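Local coordinates for aminoglycoside N(3)-acetyltransferase (Streptomyces griseus, PDB 7LAP), which probably acetylates the 3-amino group of aminoglycoside antibiotics, a modification that confers resistance, at residues V277-G280 / V281-I284. Numbering follows the deposited sequence.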
loop_
_atom_site.group_PDB
_atom_site.type_symbol
_atom_site.label_atom_id
_atom_site.label_comp_id
_atom_site.label_asym_id
_atom_site.label_seq_id
_atom_site.Cartn_x
_atom_site.Cartn_y
_atom_site.Cartn_z
ATOM N N VAL B 277 -23.615 -6.889 17.903
ATOM C CA VAL B 277 -24.641 -6.777 16.871
ATOM C C VAL B 277 -26.022 -6.757 17.502
ATOM O O VAL B 277 -26.877 -5.937 17.137
ATOM C CB VAL B 277 -24.514 -7.925 15.848
ATOM C CG1 VAL B 277 -25.835 -8.139 15.141
ATOM C CG2 VAL B 277 -23.482 -7.587 14.842
ATOM N N GLU B 278 -26.274 -7.668 18.439
ATOM C CA GLU B 278 -27.546 -7.650 19.158
ATOM C C GLU B 278 -27.807 -6.277 19.783
ATOM O O GLU B 278 -28.906 -5.727 19.670
ATOM C CB GLU B 278 -27.537 -8.742 20.220
ATOM C CG GLU B 278 -28.689 -8.708 21.200
ATOM C CD GLU B 278 -28.600 -9.854 22.187
ATOM O OE1 GLU B 278 -27.475 -10.154 22.658
ATOM O OE2 GLU B 278 -29.647 -10.465 22.480
ATOM N N PHE B 279 -26.791 -5.691 20.420
ATOM C CA PHE B 279 -26.975 -4.363 20.994
ATOM C C PHE B 279 -27.250 -3.332 19.908
ATOM O O PHE B 279 -28.097 -2.447 20.081
ATOM C CB PHE B 279 -25.738 -3.966 21.807
ATOM C CG PHE B 279 -25.877 -2.652 22.525
ATOM C CD1 PHE B 279 -25.598 -1.451 21.871
ATOM C CD2 PHE B 279 -26.279 -2.615 23.865
ATOM C CE1 PHE B 279 -25.724 -0.230 22.539
ATOM C CE2 PHE B 279 -26.413 -1.399 24.540
ATOM C CZ PHE B 279 -26.139 -0.200 23.875
ATOM N N GLY B 280 -26.527 -3.418 18.789
ATOM C CA GLY B 280 -26.640 -2.388 17.774
ATOM C C GLY B 280 -28.012 -2.379 17.126
ATOM O O GLY B 280 -28.608 -1.317 16.914
ATOM N N VAL B 281 -28.549 -3.560 16.829
ATOM C CA VAL B 281 -29.851 -3.588 16.180
ATOM C C VAL B 281 -30.925 -3.100 17.140
ATOM O O VAL B 281 -31.827 -2.353 16.752
ATOM C CB VAL B 281 -30.145 -4.998 15.641
ATOM C CG1 VAL B 281 -29.260 -5.298 14.461
ATOM C CG2 VAL B 281 -29.901 -6.010 16.697
ATOM N N ARG B 282 -30.820 -3.474 18.416
ATOM C CA ARG B 282 -31.783 -2.989 19.395
ATOM C C ARG B 282 -31.659 -1.481 19.583
ATOM O O ARG B 282 -32.662 -0.778 19.751
ATOM C CB ARG B 282 -31.604 -3.720 20.724
ATOM C CG ARG B 282 -32.497 -3.182 21.840
ATOM C CD ARG B 282 -32.645 -4.203 22.948
ATOM N NE ARG B 282 -31.322 -4.694 23.310
ATOM C CZ ARG B 282 -30.485 -4.060 24.128
ATOM N NH1 ARG B 282 -30.853 -2.918 24.709
ATOM N NH2 ARG B 282 -29.285 -4.575 24.378
ATOM N N TRP B 283 -30.437 -0.961 19.528
ATOM C CA TRP B 283 -30.260 0.485 19.588
ATOM C C TRP B 283 -30.981 1.166 18.431
ATOM O O TRP B 283 -31.729 2.130 18.626
ATOM C CB TRP B 283 -28.770 0.822 19.578
ATOM C CG TRP B 283 -28.486 2.265 19.881
ATOM C CD1 TRP B 283 -28.166 2.806 21.094
ATOM C CD2 TRP B 283 -28.504 3.349 18.946
ATOM N NE1 TRP B 283 -27.990 4.164 20.970
ATOM C CE2 TRP B 283 -28.186 4.520 19.660
ATOM C CE3 TRP B 283 -28.753 3.440 17.571
ATOM C CZ2 TRP B 283 -28.119 5.770 19.048
ATOM C CZ3 TRP B 283 -28.681 4.676 16.964
ATOM C CH2 TRP B 283 -28.364 5.827 17.701
ATOM N N ILE B 284 -30.781 0.660 17.214
ATOM C CA ILE B 284 -31.356 1.304 16.040
ATOM C C ILE B 284 -32.870 1.201 16.057
ATOM O O ILE B 284 -33.576 2.161 15.729
ATOM C CB ILE B 284 -30.764 0.689 14.760
ATOM C CG1 ILE B 284 -29.273 1.016 14.665
ATOM C CG2 ILE B 284 -31.536 1.174 13.542
ATOM C CD1 ILE B 284 -28.578 0.305 13.520
#
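F279 sits between R282 and W283, touching each with a different part of its ring. On one flank CD2 of F279 meets NH2 of R282 at 3.6 Å, the guanidinium standing nearly upright to the phenyl plane, 84° from it. R282 gets there because its chain, extended at first, bends at chi3 (49°) and brings the guanidinium back alongside the preceding turn. On the other flank CE1 of F279 lies 4.2 Å from CD1 of W283, a loose apolar touch between slanted rings. Both aromatic residues lean on helix 244-254, where each meets S251, and the W283 ring also stacks on H287 one turn further along.

Underneath runs regular alpha-helical bonding within helix 273-289, W283 N to F279 O being 2.8 Å. V281 turns the other way, onto A193 and L196 of helix 189-196. Its CG2, set between its own backbone N and carbonyl carbon, lies 3.1 Å from both V277 O and E278 O.

The helix thus packs apolar side chains against helices 189-196 and 244-254, while the guanidinium of the exposed R282 borders the partly exposed F279 ring. E278 OE2, 6.1 Å from R282 NE, makes no salt bridge, so any attraction between these charges is probably modest.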